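PDB 3TIO: protein YrdA from Escherichia coli, which binds zinc as a trimeric homologue of the gamma-class carbonic anhydrases and may switch allosterically between conformations. Local coordinates for the interface of chains A and B. Residues are numbered along the deposited sequence; one frame, centred on the assembly and turned at random. Chains: chain A/B, Protein YrdA.

The interface of chains A and B. Residues chain A 90-91; chain B 62-64, 91-93.
A:Lys91 reaches across to chain B and gives its side-chain amine nitrogen NZ to the backbone carbonyl oxygen O of B:Gly62, a hydrogen bond of 2.6 Å. The nitrogen meets the oxygen almost head-on, with a C=O...N angle of 172°. The lysine chain is extended through CD and CE and turns only at its end (chi4 -65°), which swings NZ onto the carbonyl. Its aliphatic part lies alongside two methionines and runs antiparallel to them. CE packs on CB of B:Met64 at 3.6 Å. CD lies 3.9 Å from the thioether sulfur SD of B:Met93.

A:His90 adds the second part of the contact. Both methionine side chains cross the histidine at roughly right angles. SD of B:Met64 sits over one face of the imidazole, displaced toward the rim, and is 3.6 Å from ND1. B:Met93 instead puts SD against the histidine CB at 3.5 Å. Its methyl CE continues to the ring atom CD2, 3.7 Å away. In both methionines CG points away from the backbone N, and bends at chi2 and chi3 bring the thioether ends to the histidine.

Behind this shell, B:Met64 and B:Met93 begin strands 64-66 and 93-95. B:Ser63 OG accepts a long hydrogen bond, 3.3 Å, from the backbone N of B:Val92, linking the two segments that carry the methionines. NZ of B:Lys91 lies 4.8 Å from NZ of A:Lys91. If both are charged, the like charges may disfavour each other somewhat.

The patch joins neighbouring subunits, each a left-handed beta-helix built from hexapeptide repeats. It combines a polar tie to the backbone with a thioether-lined apolar surface, and likely contributes to holding together the trimer typical of the gamma-class family.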
loop_
_atom_site.group_PDB
_atom_site.type_symbol
_atom_site.label_atom_id
_atom_site.label_comp_id
_atom_site.label_asym_id
_atom_site.label_seq_id
_atom_site.Cartn_x
_atom_site.Cartn_y
_atom_site.Cartn_z
ATOM N N HIS A 90 5.733 0.124 -8.482
ATOM C CA HIS A 90 4.407 0.215 -7.878
ATOM C C HIS A 90 4.487 0.048 -6.370
ATOM O O HIS A 90 5.305 -0.724 -5.862
ATOM C CB HIS A 90 3.491 -0.898 -8.388
ATOM C CG HIS A 90 3.414 -1.006 -9.877
ATOM N ND1 HIS A 90 2.742 -0.096 -10.660
ATOM C CD2 HIS A 90 3.885 -1.955 -10.719
ATOM C CE1 HIS A 90 2.796 -0.481 -11.923
ATOM N NE2 HIS A 90 3.483 -1.606 -11.984
ATOM N N LYS A 91 3.618 0.765 -5.664
ATOM C CA LYS A 91 3.516 0.663 -4.212
ATOM C C LYS A 91 4.785 0.914 -3.418
ATOM O O LYS A 91 4.920 0.423 -2.297
ATOM C CB LYS A 91 2.977 -0.719 -3.824
ATOM C CG LYS A 91 1.497 -0.928 -4.078
ATOM C CD LYS A 91 1.084 -2.319 -3.613
ATOM C CE LYS A 91 -0.425 -2.475 -3.574
ATOM N NZ LYS A 91 -1.036 -1.585 -2.554
ATOM N N GLY B 62 -7.134 -1.388 -1.670
ATOM C CA GLY B 62 -5.727 -1.045 -1.799
ATOM C C GLY B 62 -4.849 -1.924 -2.664
ATOM O O GLY B 62 -3.639 -1.721 -2.699
ATOM N N SER B 63 -5.432 -2.895 -3.356
ATOM C CA SER B 63 -4.645 -3.770 -4.216
ATOM C C SER B 63 -4.200 -3.030 -5.476
ATOM O O SER B 63 -4.807 -2.035 -5.878
ATOM C CB SER B 63 -5.453 -5.016 -4.601
ATOM O OG SER B 63 -5.651 -5.861 -3.477
ATOM N N MET B 64 -3.131 -3.520 -6.092
ATOM C CA MET B 64 -2.603 -2.914 -7.308
ATOM C C MET B 64 -2.316 -4.062 -8.258
ATOM O O MET B 64 -1.505 -4.941 -7.955
ATOM C CB MET B 64 -1.317 -2.134 -7.002
ATOM C CG MET B 64 -0.945 -1.046 -8.022
ATOM S SD MET B 64 -0.337 -1.627 -9.622
ATOM C CE MET B 64 -1.570 -0.968 -10.739
ATOM N N LYS B 91 -4.456 -4.679 -0.072
ATOM C CA LYS B 91 -3.099 -4.251 -0.398
ATOM C C LYS B 91 -2.222 -5.260 -1.117
ATOM O O LYS B 91 -1.000 -5.209 -0.992
ATOM C CB LYS B 91 -2.379 -3.813 0.880
ATOM C CG LYS B 91 -2.813 -2.466 1.426
ATOM C CD LYS B 91 -1.916 -2.059 2.589
ATOM C CE LYS B 91 -2.109 -0.600 2.952
ATOM N NZ LYS B 91 -1.779 0.296 1.809
ATOM N N VAL B 92 -2.821 -6.175 -1.865
ATOM C CA VAL B 92 -2.021 -7.151 -2.589
ATOM C C VAL B 92 -1.511 -6.555 -3.904
ATOM O O VAL B 92 -2.213 -5.794 -4.578
ATOM C CB VAL B 92 -2.840 -8.424 -2.869
ATOM C CG1 VAL B 92 -2.158 -9.276 -3.935
ATOM C CG2 VAL B 92 -2.977 -9.233 -1.582
ATOM N N MET B 93 -0.273 -6.900 -4.240
ATOM C CA MET B 93 0.380 -6.442 -5.458
ATOM C C MET B 93 0.474 -7.649 -6.387
ATOM O O MET B 93 1.176 -8.609 -6.073
ATOM C CB MET B 93 1.785 -5.928 -5.117
ATOM C CG MET B 93 2.652 -5.520 -6.301
ATOM S SD MET B 93 2.264 -3.892 -6.971
ATOM C CE MET B 93 1.892 -4.319 -8.683
#